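PDB 4JWO: phosphate binding protein from Planctomyces limnophilus, which probably binds phosphate as the capture protein of a system that carries it across the cytoplasmic membrane. Local coordinates for residues F137-D142 with K305-E310; S174-V179 with G236-F241; G230-K235 with S251-V256; K262-V267 with E278-S283; K311-V316 with I322-S327. All coordinates share one frame; numbering follows the deposited sequence.

In the fold
Following the chain from the N terminus, strand 134-148 comes first. Contact 1 binds its residues 137-142 to helix 298-308 and so closes the widest loop, within which contacts 2, 3 and 4 all fall. Contact 2 (174-179 with 236-241) and contact 3 (230-235 with 251-256) cross, their segments alternating; they touch where Ala237 packs on Val231. Contact 4 then closes a short loop round helix 271-275. Contact 5 follows in series, joining helix 310-318 to the approach of helix 326-340, and touches contact 1 through a probable hydrogen bond from Ile141 N to Ile322 O. Contacts 1 and 2, about 35 Å apart between centres, both reach one mixed sheet.

Contact 1 of 5, residues F137-D142 with K305-E310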
# COMPACT_ATOMS: atom_id res chain seq x y z
N PHE A 137 8.71 0.59 12.33
CA PHE A 137 9.67 0.46 11.24
C PHE A 137 9.02 0.76 9.89
O PHE A 137 8.09 0.06 9.50
CB PHE A 137 10.25 -0.95 11.24
CG PHE A 137 11.05 -1.27 12.46
CD1 PHE A 137 12.33 -0.74 12.61
CD2 PHE A 137 10.54 -2.08 13.46
CE1 PHE A 137 13.08 -1.01 13.74
CE2 PHE A 137 11.29 -2.36 14.60
CZ PHE A 137 12.57 -1.82 14.73
N GLN A 138 9.51 1.78 9.19
CA GLN A 138 9.06 2.04 7.83
C GLN A 138 9.79 1.08 6.90
O GLN A 138 11.02 1.04 6.88
CB GLN A 138 9.35 3.48 7.43
CG GLN A 138 8.78 3.85 6.07
CD GLN A 138 9.04 5.30 5.70
OE1 GLN A 138 9.17 6.17 6.57
NE2 GLN A 138 9.12 5.56 4.42
N VAL A 139 9.04 0.31 6.12
CA VAL A 139 9.66 -0.79 5.37
C VAL A 139 9.54 -0.69 3.85
O VAL A 139 10.26 -1.38 3.13
CB VAL A 139 9.14 -2.16 5.85
CG1 VAL A 139 9.45 -2.35 7.33
CG2 VAL A 139 7.64 -2.30 5.60
N ALA A 140 8.65 0.16 3.36
CA ALA A 140 8.41 0.28 1.94
C ALA A 140 7.55 1.49 1.68
O ALA A 140 7.01 2.08 2.61
CB ALA A 140 7.69 -0.97 1.42
N ILE A 141 7.45 1.87 0.42
CA ILE A 141 6.48 2.87 -0.00
C ILE A 141 5.56 2.20 -1.02
O ILE A 141 6.02 1.50 -1.91
CB ILE A 141 7.18 4.10 -0.61
CG1 ILE A 141 7.97 4.84 0.46
CG2 ILE A 141 6.16 5.04 -1.22
CD1 ILE A 141 8.79 6.01 -0.09
N ASP A 142 4.26 2.42 -0.86
CA ASP A 142 3.25 1.83 -1.74
C ASP A 142 2.68 2.94 -2.60
O ASP A 142 2.09 3.88 -2.07
CB ASP A 142 2.14 1.20 -0.89
CG ASP A 142 1.08 0.47 -1.72
OD1 ASP A 142 1.09 0.58 -2.95
OD2 ASP A 142 0.21 -0.20 -1.11
N LYS A 305 15.66 -7.44 11.48
CA LYS A 305 16.96 -7.17 10.86
C LYS A 305 17.00 -7.53 9.37
O LYS A 305 17.42 -6.73 8.54
CB LYS A 305 18.07 -7.91 11.61
CG LYS A 305 19.44 -7.76 10.99
CD LYS A 305 20.48 -8.59 11.75
CE LYS A 305 21.80 -8.64 11.01
NZ LYS A 305 22.79 -9.54 11.68
N PHE A 306 16.54 -8.74 9.05
CA PHE A 306 16.47 -9.19 7.66
C PHE A 306 15.57 -8.27 6.83
O PHE A 306 15.86 -7.94 5.68
CB PHE A 306 15.97 -10.63 7.60
CG PHE A 306 15.86 -11.18 6.20
CD1 PHE A 306 17.00 -11.57 5.51
CD2 PHE A 306 14.63 -11.31 5.58
CE1 PHE A 306 16.91 -12.08 4.23
CE2 PHE A 306 14.54 -11.82 4.30
CZ PHE A 306 15.68 -12.21 3.62
N LEU A 307 14.46 -7.87 7.44
CA LEU A 307 13.48 -7.00 6.80
C LEU A 307 14.09 -5.65 6.38
O LEU A 307 13.77 -5.12 5.31
CB LEU A 307 12.31 -6.79 7.76
CG LEU A 307 11.09 -5.97 7.36
CD1 LEU A 307 10.54 -6.47 6.05
CD2 LEU A 307 10.03 -6.04 8.46
N LEU A 308 14.97 -5.12 7.22
CA LEU A 308 15.57 -3.80 6.98
C LEU A 308 16.83 -3.87 6.12
O LEU A 308 17.33 -2.85 5.65
CB LEU A 308 15.92 -3.13 8.32
CG LEU A 308 14.78 -2.93 9.33
CD1 LEU A 308 15.29 -2.22 10.58
CD2 LEU A 308 13.63 -2.16 8.70
N SER A 309 17.34 -5.08 5.91
CA SER A 309 18.58 -5.27 5.17
C SER A 309 18.39 -5.02 3.68
O SER A 309 17.26 -4.83 3.22
CB SER A 309 19.11 -6.68 5.38
OG SER A 309 18.22 -7.63 4.82
N GLU A 310 19.49 -5.04 2.94
CA GLU A 310 19.44 -4.87 1.49
C GLU A 310 18.63 -6.00 0.85
O GLU A 310 17.95 -5.80 -0.16
CB GLU A 310 20.85 -4.83 0.90
CG GLU A 310 20.90 -4.59 -0.60
CD GLU A 310 20.41 -3.20 -1.00
OE1 GLU A 310 20.47 -2.27 -0.16
OE2 GLU A 310 19.98 -3.03 -2.16
O HOH W 1 12.70 -2.58 4.74
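Val139 and Phe137, two alternate residues of strand 134-148, meet Leu307 and Leu308 at the end of helix 298-308, and the pairing illustrates how consecutive helix leucines can serve alternate residues of a strand. The two leucines differ in their first torsion. Leu307 holds CG opposite its backbone N (chi1 -178°), which carries its CD2 methyl to 3.9 Å from Val139 CG1; the two side chains meet at a slant. Leu308 instead sets CG beside its backbone N (chi1 -57°), and a side chain whose first bond does not aim at the strand is brought round to it. Its CD1 lies obliquely to the Phe137 ring, 3.9 Å from Phe137 CD1 and 4.0 Å from Phe137 CE1, the side chains crossing at about a right angle. Leu308 CD2 also approaches Val139 CG1, at 4.4 Å, and Val139 thus touches both leucines through a single methyl.

Beyond the methyls, a water gives one hydrogen to Val139 O and the other, over 2.8 Å, to Leu307 O. Leu336 of helix 326-340 also packs on Phe137, while Leu307 reaches Val78 and Ile288, placing the contact in a helix-on-sheet layer of the periplasmic-binding-protein fold. With no direct hydrogen bond between the segments, cohesion rests on buried apolar packing, and the water bridges two carbonyl oxygens that as acceptors could not pair with each other.

Contact 2 of 5, residues S174-V179 with G236-F241; sequences SKWSEV and GALGYF
Trp176 lays the edge of its indole against the start of strand 237-242, and its NE1 gives a hydrogen bond of 3.1 Å to Gly236 O. The residue holds CG beside its backbone N (chi1 -73°), which directs the indole to the strand. The bond is bent, with an N-H...O angle of 140°: the oxygen lies close to the indole plane, whereas NE1 is tilted 33° from the plane of the carbonyl it meets. Farther along the same edge, Trp176 CZ2 lies 3.7 Å from Ala237 O, also near the ring plane. At the far corner Trp176 CH2 rests obliquely on Leu238, 4.0 Å from its CB. A phenylalanine in place of Trp176 would probably leave Gly236 O without this N-H donor and open a gap beside Leu238.

Strand 237-242 runs parallel to strand 189-192 in the mixed sheet of this binding-protein fold, and Gly236 and Leu238 are held there by backbone bonds to Gln189. The tryptophan itself projects from a short 3-10 turn, 176-178, in the loop after helix 160-167. Glu178, in the turn itself, reaches back to the backbone just ahead of it, its OE1 accepting from Ser174 N at 2.9 Å, nearly along the C-O axis, and from Lys175 N at 3.1 Å, from above the carboxylate plane. Further out, Phe154 meets the indole edge-to-face, and Ile148 of strand 134-148 packs against it.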
# COMPACT_ATOMS: atom_id res chain seq x y z
N SER A 174 -21.39 6.70 -15.78
CA SER A 174 -21.09 5.84 -16.91
C SER A 174 -20.39 6.61 -18.01
O SER A 174 -19.84 6.00 -18.91
CB SER A 174 -22.38 5.21 -17.45
OG SER A 174 -23.26 6.20 -17.93
N LYS A 175 -20.42 7.94 -17.94
CA LYS A 175 -19.89 8.79 -19.00
C LYS A 175 -18.95 9.86 -18.46
O LYS A 175 -19.16 10.38 -17.37
CB LYS A 175 -21.03 9.48 -19.76
CG LYS A 175 -21.91 8.53 -20.54
CD LYS A 175 -23.09 9.26 -21.16
CE LYS A 175 -23.86 8.35 -22.10
NZ LYS A 175 -24.97 9.07 -22.78
N TRP A 176 -17.95 10.21 -19.25
CA TRP A 176 -17.00 11.22 -18.81
C TRP A 176 -17.68 12.57 -18.54
O TRP A 176 -17.26 13.31 -17.65
CB TRP A 176 -15.89 11.38 -19.85
CG TRP A 176 -14.93 10.23 -19.89
CD1 TRP A 176 -14.94 9.19 -20.76
CD2 TRP A 176 -13.80 10.03 -19.03
NE1 TRP A 176 -13.89 8.34 -20.50
CE2 TRP A 176 -13.16 8.85 -19.44
CE3 TRP A 176 -13.26 10.75 -17.95
CZ2 TRP A 176 -12.02 8.35 -18.81
CZ3 TRP A 176 -12.12 10.26 -17.33
CH2 TRP A 176 -11.51 9.07 -17.77
N SER A 177 -18.71 12.88 -19.32
CA SER A 177 -19.44 14.15 -19.21
C SER A 177 -20.09 14.30 -17.84
O SER A 177 -20.46 15.41 -17.43
CB SER A 177 -20.53 14.23 -20.28
OG SER A 177 -21.38 13.10 -20.20
N GLU A 178 -20.25 13.18 -17.15
CA GLU A 178 -20.89 13.16 -15.85
C GLU A 178 -19.89 13.42 -14.73
O GLU A 178 -20.29 13.66 -13.59
CB GLU A 178 -21.61 11.82 -15.62
CG GLU A 178 -22.84 11.64 -16.49
CD GLU A 178 -23.38 10.22 -16.49
OE1 GLU A 178 -22.59 9.28 -16.26
OE2 GLU A 178 -24.59 10.03 -16.73
N VAL A 179 -18.60 13.37 -15.05
CA VAL A 179 -17.56 13.58 -14.04
C VAL A 179 -17.21 15.06 -13.91
O VAL A 179 -17.15 15.60 -12.81
CB VAL A 179 -16.29 12.78 -14.37
CG1 VAL A 179 -15.26 12.94 -13.24
CG2 VAL A 179 -16.64 11.32 -14.57
N GLY A 236 -11.56 5.37 -24.07
CA GLY A 236 -12.26 5.95 -22.94
C GLY A 236 -11.97 5.29 -21.61
O GLY A 236 -12.72 5.46 -20.65
N ALA A 237 -10.88 4.53 -21.53
CA ALA A 237 -10.58 3.78 -20.31
C ALA A 237 -10.10 4.63 -19.14
O ALA A 237 -9.48 5.67 -19.29
CB ALA A 237 -9.53 2.70 -20.60
N LEU A 238 -10.41 4.16 -17.94
CA LEU A 238 -9.83 4.70 -16.71
C LEU A 238 -9.48 3.49 -15.85
O LEU A 238 -10.35 2.67 -15.60
CB LEU A 238 -10.84 5.57 -15.97
CG LEU A 238 -10.42 6.12 -14.61
CD1 LEU A 238 -9.45 7.26 -14.79
CD2 LEU A 238 -11.61 6.58 -13.78
N GLY A 239 -8.23 3.36 -15.42
CA GLY A 239 -7.86 2.19 -14.64
C GLY A 239 -7.01 2.57 -13.45
O GLY A 239 -6.53 3.69 -13.35
N TYR A 240 -6.85 1.64 -12.51
CA TYR A 240 -5.87 1.83 -11.44
C TYR A 240 -5.15 0.54 -11.15
O TYR A 240 -5.71 -0.55 -11.30
CB TYR A 240 -6.51 2.40 -10.15
CG TYR A 240 -7.38 1.44 -9.37
CD1 TYR A 240 -6.85 0.64 -8.36
CD2 TYR A 240 -8.75 1.37 -9.60
CE1 TYR A 240 -7.65 -0.22 -7.62
CE2 TYR A 240 -9.57 0.49 -8.86
CZ TYR A 240 -9.00 -0.29 -7.87
OH TYR A 240 -9.79 -1.14 -7.12
N PHE A 241 -3.90 0.67 -10.73
CA PHE A 241 -3.05 -0.45 -10.35
C PHE A 241 -1.75 0.09 -9.76
O PHE A 241 -1.54 1.30 -9.74
CB PHE A 241 -2.80 -1.47 -11.49
CG PHE A 241 -2.57 -0.85 -12.86
CD1 PHE A 241 -1.38 -0.18 -13.15
CD2 PHE A 241 -3.52 -0.97 -13.85
CE1 PHE A 241 -1.17 0.37 -14.43
CE2 PHE A 241 -3.31 -0.43 -15.12
CZ PHE A 241 -2.14 0.24 -15.40

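Contact 3 of 5, residues G230-K235 with S251-V256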
# COMPACT_ATOMS: atom_id res chain seq x y z
N GLY A 230 -6.13 -3.59 -21.23
CA GLY A 230 -7.47 -3.04 -21.27
C GLY A 230 -7.46 -1.54 -21.50
O GLY A 230 -8.19 -1.01 -22.34
N VAL A 231 -6.62 -0.84 -20.74
CA VAL A 231 -6.48 0.60 -20.90
C VAL A 231 -5.91 0.95 -22.27
O VAL A 231 -6.38 1.89 -22.92
CB VAL A 231 -5.63 1.19 -19.77
CG1 VAL A 231 -5.36 2.68 -20.02
CG2 VAL A 231 -6.35 0.97 -18.44
N VAL A 232 -4.90 0.21 -22.73
CA VAL A 232 -4.36 0.41 -24.07
C VAL A 232 -5.42 0.30 -25.17
O VAL A 232 -5.41 1.06 -26.14
CB VAL A 232 -3.20 -0.59 -24.36
CG1 VAL A 232 -2.70 -0.46 -25.79
CG2 VAL A 232 -2.06 -0.38 -23.36
N ASP A 233 -6.35 -0.63 -24.99
CA ASP A 233 -7.32 -0.98 -26.03
C ASP A 233 -8.59 -0.12 -26.05
O ASP A 233 -9.36 -0.18 -27.00
CB ASP A 233 -7.74 -2.45 -25.88
CG ASP A 233 -6.70 -3.41 -26.39
OD1 ASP A 233 -5.83 -2.99 -27.19
OD2 ASP A 233 -6.76 -4.60 -26.00
N SER A 234 -8.80 0.69 -25.02
CA SER A 234 -10.01 1.50 -24.93
C SER A 234 -9.70 2.98 -24.76
O SER A 234 -9.12 3.38 -23.75
CB SER A 234 -10.91 1.04 -23.79
OG SER A 234 -12.02 1.91 -23.66
N LYS A 235 -10.10 3.77 -25.75
CA LYS A 235 -9.83 5.21 -25.74
C LYS A 235 -10.42 5.88 -24.52
O LYS A 235 -9.87 6.86 -24.00
CB LYS A 235 -10.43 5.86 -26.99
CG LYS A 235 -9.80 5.41 -28.30
CD LYS A 235 -8.42 6.01 -28.49
CE LYS A 235 -7.93 5.87 -29.92
NZ LYS A 235 -7.20 4.59 -30.16
N SER A 251 5.29 4.02 -21.87
CA SER A 251 5.16 4.47 -23.25
C SER A 251 3.79 4.16 -23.86
O SER A 251 3.47 4.65 -24.95
CB SER A 251 6.26 3.84 -24.11
OG SER A 251 5.96 2.48 -24.36
N LYS A 252 2.98 3.37 -23.17
CA LYS A 252 1.68 2.93 -23.69
C LYS A 252 0.50 3.42 -22.85
O LYS A 252 -0.65 3.21 -23.23
CB LYS A 252 1.63 1.40 -23.77
CG LYS A 252 2.75 0.80 -24.62
CD LYS A 252 2.69 -0.72 -24.63
CE LYS A 252 2.73 -1.30 -23.23
NZ LYS A 252 1.42 -1.85 -22.83
N LEU A 253 0.81 4.05 -21.72
CA LEU A 253 -0.20 4.51 -20.78
C LEU A 253 0.02 5.98 -20.44
O LEU A 253 1.13 6.48 -20.54
CB LEU A 253 -0.11 3.71 -19.48
CG LEU A 253 -0.31 2.19 -19.54
CD1 LEU A 253 0.15 1.59 -18.21
CD2 LEU A 253 -1.79 1.88 -19.78
N LYS A 254 -1.03 6.65 -19.99
CA LYS A 254 -0.89 8.01 -19.49
C LYS A 254 -1.28 8.00 -18.01
O LYS A 254 -2.39 7.63 -17.65
CB LYS A 254 -1.79 8.97 -20.30
CG LYS A 254 -1.81 10.40 -19.77
CD LYS A 254 -2.60 11.32 -20.71
CE LYS A 254 -1.90 11.50 -22.04
NZ LYS A 254 -2.66 12.42 -22.95
N ALA A 255 -0.35 8.39 -17.13
CA ALA A 255 -0.67 8.46 -15.72
C ALA A 255 -1.41 9.77 -15.46
O ALA A 255 -0.96 10.84 -15.86
CB ALA A 255 0.58 8.37 -14.85
N VAL A 256 -2.54 9.66 -14.78
CA VAL A 256 -3.32 10.83 -14.40
C VAL A 256 -2.62 11.57 -13.26
O VAL A 256 -2.16 10.97 -12.29
CB VAL A 256 -4.74 10.41 -13.97
CG1 VAL A 256 -5.53 11.59 -13.42
CG2 VAL A 256 -5.47 9.77 -15.15
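Val232, near the end of helix 224-233, and Lys252, in the loop ahead of strand 254-259, bring the two backbones to their nearest approach, 6.6 Å between their CA atoms. On one side the helix is running out, with weak backbone bonds from Asp233 N to Gly230 O and from Ser234 N to Val231 O. On the other, the chain is entering the strand, so the two segments meet where the helix stops and a strand farther along the chain begins.

No hydrogen bond crosses between them, and side chains do the joining. Leu253 turns its CD2 methyl onto Val231, 3.7 Å from CG1 and 3.9 Å from CB, the two side chains crossing at about a right angle. The same Leu253 CD2 lies 4.2 Å from Val232 CG2, so one methyl sits against two successive helix residues. Val232 CG2, placed beside its own backbone N, also meets the lysine: Lys252 NZ stands 3.8 Å away and Lys252 CB 4.1 Å. The lysine chain bends at its third and fourth torsions (chi3 -56°, chi4 108°), which swings the ammonium group back over the valine; this is packing against a methyl and not a polar bond.

Val231 is buried and passes on to Val147 and Phe191 in the sheet below, and Leu253 also touches Val228 one helical turn earlier. Strand 254-259 pairs antiparallel with 134-148, while strand 237-242, reached directly after the helix, pairs with the other side of 134-148. The contact is therefore the helix-on-sheet packing of an alpha/beta lobe, as found in periplasmic binding proteins.

Contact 4 of 5, residues K262-V267 with E278-S283; sequences KKAVCV and EYTPLS
Val267 holds CG1 opposite its backbone N (chi1 -177°) with CG2 on the N side, and Glu278, whose CG in the conformer given is likewise opposite N (chi1 -171°), stretches out so that its CG lies 4.0 Å from each valine methyl. Both methyls also reach the second segment elsewhere: Val267 CG2 is 3.8 Å from Glu278 O, and Val267 CG1 is 3.9 Å from Tyr279 CB. The valine's own carbonyl is used as well, Val267 O lying 3.6 Å from Tyr279 CD1 at the ring edge, near its plane.

Tyr279 is the centre of an inverse gamma turn, and in this binding-protein fold the two loops flank helix 271-275, one entering it and one leaving it. Replacing Val267 by an alanine would probably open a gap beside Glu278 O and Tyr279 CB, with the packing of the two loops lost there.

Ala264 fits beside the same turn, its CB 3.7 Å from Thr280 O. From within the second segment, Ser283 OG gives a hydrogen bond of 2.7 Å to Tyr279 O, in the carbonyl plane, while the tyrosine hydroxyl bonds to Leu144 O. Next to the valine, Cys266 forms a disulfide with Cys157, tying the first loop to strand 157-159.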
# COMPACT_ATOMS: atom_id res chain seq x y z
N LYS A 262 -6.07 19.60 -1.06
CA LYS A 262 -5.25 20.16 0.01
C LYS A 262 -3.98 20.76 -0.57
O LYS A 262 -4.02 21.81 -1.21
CB LYS A 262 -4.92 19.09 1.05
CG LYS A 262 -6.13 18.38 1.64
CD LYS A 262 -5.71 17.15 2.43
CE LYS A 262 -6.87 16.19 2.63
NZ LYS A 262 -6.41 14.85 3.08
N LYS A 263 -2.85 20.09 -0.38
CA LYS A 263 -1.57 20.61 -0.87
C LYS A 263 -1.17 20.04 -2.23
O LYS A 263 -0.31 20.58 -2.91
CB LYS A 263 -0.46 20.36 0.15
CG LYS A 263 -0.51 21.27 1.37
N ALA A 264 -1.81 18.94 -2.62
CA ALA A 264 -1.48 18.28 -3.88
C ALA A 264 -2.31 18.85 -5.03
O ALA A 264 -3.52 18.68 -5.09
CB ALA A 264 -1.71 16.78 -3.76
N VAL A 265 -1.64 19.54 -5.96
CA VAL A 265 -2.32 20.05 -7.13
C VAL A 265 -1.73 19.42 -8.39
O VAL A 265 -0.58 19.70 -8.74
CB VAL A 265 -2.21 21.59 -7.23
CG1 VAL A 265 -3.02 22.12 -8.42
CG2 VAL A 265 -2.69 22.23 -5.93
N CYS A 266 -2.52 18.57 -9.04
CA CYS A 266 -2.11 17.91 -10.29
C CYS A 266 -0.70 17.32 -10.22
O CYS A 266 0.18 17.66 -11.01
CB CYS A 266 -2.27 18.85 -11.50
SG CYS A 266 -3.99 19.38 -11.77
N VAL A 267 -0.49 16.44 -9.25
CA VAL A 267 0.81 15.82 -9.04
C VAL A 267 0.96 14.56 -9.88
O VAL A 267 0.16 13.63 -9.78
CB VAL A 267 1.01 15.49 -7.55
CG1 VAL A 267 2.40 14.92 -7.32
CG2 VAL A 267 0.80 16.74 -6.69
N GLU A 278 4.94 14.19 -2.09
CA GLU A 278 4.08 15.16 -2.75
C GLU A 278 2.87 14.46 -3.38
O GLU A 278 1.78 15.03 -3.44
CB GLU A 278 4.86 15.95 -3.81
CG GLU A 278 4.11 17.12 -4.40
CD GLU A 278 4.85 17.75 -5.57
OE1 GLU A 278 5.88 17.20 -6.00
OE2 GLU A 278 4.39 18.80 -6.06
N TYR A 279 3.06 13.22 -3.83
CA TYR A 279 2.01 12.47 -4.48
C TYR A 279 1.11 11.80 -3.44
O TYR A 279 1.32 10.64 -3.05
CB TYR A 279 2.62 11.46 -5.46
CG TYR A 279 1.61 10.64 -6.22
CD1 TYR A 279 0.86 11.21 -7.24
CD2 TYR A 279 1.45 9.29 -5.97
CE1 TYR A 279 -0.06 10.45 -7.96
CE2 TYR A 279 0.54 8.53 -6.67
CZ TYR A 279 -0.21 9.11 -7.67
OH TYR A 279 -1.13 8.35 -8.38
N THR A 280 0.13 12.55 -2.97
CA THR A 280 -0.80 12.08 -1.95
C THR A 280 -2.24 12.29 -2.44
O THR A 280 -2.53 13.28 -3.11
CB THR A 280 -0.51 12.80 -0.59
OG1 THR A 280 -1.29 12.23 0.46
CG2 THR A 280 -0.79 14.30 -0.69
N PRO A 281 -3.15 11.36 -2.11
CA PRO A 281 -3.03 10.21 -1.19
C PRO A 281 -2.60 8.88 -1.80
O PRO A 281 -2.58 7.89 -1.06
CB PRO A 281 -4.46 10.07 -0.68
CG PRO A 281 -5.29 10.40 -1.90
CD PRO A 281 -4.52 11.52 -2.60
N LEU A 282 -2.26 8.84 -3.08
CA LEU A 282 -2.02 7.56 -3.74
C LEU A 282 -0.58 7.02 -3.66
O LEU A 282 -0.25 6.04 -4.32
CB LEU A 282 -2.53 7.61 -5.18
CG LEU A 282 -4.06 7.68 -5.26
CD1 LEU A 282 -4.51 7.99 -6.69
CD2 LEU A 282 -4.67 6.38 -4.79
N SER A 283 0.26 7.64 -2.83
CA SER A 283 1.45 6.93 -2.35
C SER A 283 1.55 7.16 -0.86
O SER A 283 1.16 8.21 -0.36
CB SER A 283 2.74 7.34 -3.08
OG SER A 283 3.18 8.66 -2.75

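Contact 5 of 5, residues K311-V316 with I322-S327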
# COMPACT_ATOMS: atom_id res chain seq x y z
N LYS A 311 18.69 -7.19 1.45
CA LYS A 311 17.89 -8.32 0.99
C LYS A 311 16.41 -8.05 1.21
O LYS A 311 15.57 -8.46 0.40
CB LYS A 311 18.30 -9.60 1.71
CG LYS A 311 19.64 -10.14 1.27
CD LYS A 311 19.97 -11.43 2.01
CE LYS A 311 21.27 -12.03 1.51
NZ LYS A 311 21.64 -13.24 2.30
N GLY A 312 16.10 -7.38 2.31
CA GLY A 312 14.73 -6.99 2.59
C GLY A 312 14.23 -6.02 1.54
O GLY A 312 13.11 -6.16 1.04
N ASP A 313 15.07 -5.05 1.20
CA ASP A 313 14.72 -4.06 0.18
C ASP A 313 14.48 -4.74 -1.16
O ASP A 313 13.59 -4.34 -1.91
CB ASP A 313 15.83 -3.02 0.03
CG ASP A 313 16.05 -2.20 1.28
OD1 ASP A 313 15.10 -2.05 2.08
OD2 ASP A 313 17.18 -1.70 1.47
N GLN A 314 15.28 -5.76 -1.47
CA GLN A 314 15.12 -6.49 -2.72
C GLN A 314 13.79 -7.22 -2.77
O GLN A 314 13.13 -7.26 -3.81
CB GLN A 314 16.29 -7.46 -2.94
CG GLN A 314 17.53 -6.80 -3.51
CD GLN A 314 18.77 -7.67 -3.42
OE1 GLN A 314 18.69 -8.85 -3.08
NE2 GLN A 314 19.92 -7.08 -3.72
N LEU A 315 13.39 -7.81 -1.65
CA LEU A 315 12.11 -8.50 -1.56
C LEU A 315 10.96 -7.50 -1.69
O LEU A 315 9.95 -7.79 -2.33
CB LEU A 315 12.00 -9.29 -0.25
CG LEU A 315 12.67 -10.67 -0.25
CD1 LEU A 315 12.56 -11.32 1.12
CD2 LEU A 315 12.07 -11.57 -1.31
N VAL A 316 11.13 -6.33 -1.10
CA VAL A 316 10.14 -5.27 -1.19
C VAL A 316 9.89 -4.91 -2.66
O VAL A 316 8.74 -4.80 -3.10
CB VAL A 316 10.57 -4.04 -0.37
CG1 VAL A 316 9.86 -2.78 -0.85
CG2 VAL A 316 10.30 -4.30 1.11
N ILE A 322 8.01 0.01 -3.62
CA ILE A 322 9.16 0.90 -3.76
C ILE A 322 10.00 0.80 -2.48
O ILE A 322 9.46 0.89 -1.37
CB ILE A 322 8.67 2.36 -3.98
CG1 ILE A 322 7.94 2.46 -5.33
CG2 ILE A 322 9.83 3.32 -3.88
CD1 ILE A 322 7.07 3.70 -5.48
N LYS A 323 11.30 0.59 -2.62
CA LYS A 323 12.13 0.44 -1.42
C LYS A 323 12.31 1.81 -0.78
O LYS A 323 12.23 2.84 -1.46
CB LYS A 323 13.48 -0.22 -1.74
CG LYS A 323 14.42 0.62 -2.56
CD LYS A 323 15.75 -0.08 -2.74
CE LYS A 323 16.71 0.77 -3.56
NZ LYS A 323 18.06 0.14 -3.62
N VAL A 324 12.51 1.83 0.53
CA VAL A 324 12.64 3.10 1.25
C VAL A 324 13.93 3.84 0.87
O VAL A 324 14.94 3.22 0.52
CB VAL A 324 12.61 2.91 2.78
CG1 VAL A 324 11.25 2.33 3.22
CG2 VAL A 324 13.75 2.02 3.23
N PRO A 325 13.90 5.18 0.93
CA PRO A 325 15.10 6.01 0.75
C PRO A 325 16.21 5.60 1.71
O PRO A 325 15.91 5.05 2.77
CB PRO A 325 14.60 7.42 1.08
CG PRO A 325 13.14 7.38 0.73
CD PRO A 325 12.68 6.00 1.09
N LYS A 326 17.46 5.86 1.35
CA LYS A 326 18.58 5.49 2.21
C LYS A 326 18.45 6.13 3.59
O LYS A 326 18.80 5.51 4.59
CB LYS A 326 19.92 5.88 1.58
CG LYS A 326 20.31 5.09 0.33
CD LYS A 326 20.54 3.62 0.64
CE LYS A 326 20.76 2.81 -0.64
NZ LYS A 326 21.15 1.40 -0.34
N SER A 327 17.97 7.37 3.65
CA SER A 327 17.86 8.04 4.95
C SER A 327 16.88 7.31 5.84
O SER A 327 17.07 7.23 7.05
CB SER A 327 17.50 9.52 4.80
OG SER A 327 16.17 9.67 4.33
O HOH W 2 12.49 -0.95 1.62
O HOH W 3 16.55 0.94 1.09
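This is a water-mediated helix-to-loop contact, in which Asp313 and Val316 of helix 310-318 face the extended chain at Lys323 and Val324 that leads into helix 326-340. Asp313 contributes both carboxylate oxygens. One water gives a hydrogen to Asp313 OD1 at 2.9 Å and accepts from Val324 N at 3.0 Å; a second donates to Val324 O at 2.8 Å and, more weakly, to Asp313 OD2. Both backbone polar groups of Val324 are thereby tied to a single carboxylate without touching it.

These two helices and the loop joining them make up the C-terminal end of the fold, the second preceded by Pro325 at the N-cap position, and Val316 and Ile322 bring them against Ala140 and Ile141 of strand 134-148.

The direct contacts are van der Waals packing. Val316 CG1 lies 3.7 Å from Ile322 O and 4.0 Å from Lys323 CA. Lys323 places CG between its backbone N and carbonyl carbon (chi1 69°) and then runs straight, so its CD passes Asp313 CB at 4.0 Å. Lys323 NZ remains 5.5 Å from Asp313 OD2, an opposite charge near enough that it probably favours an ionised aspartate, and makes a long, weak ion pair with Glu310.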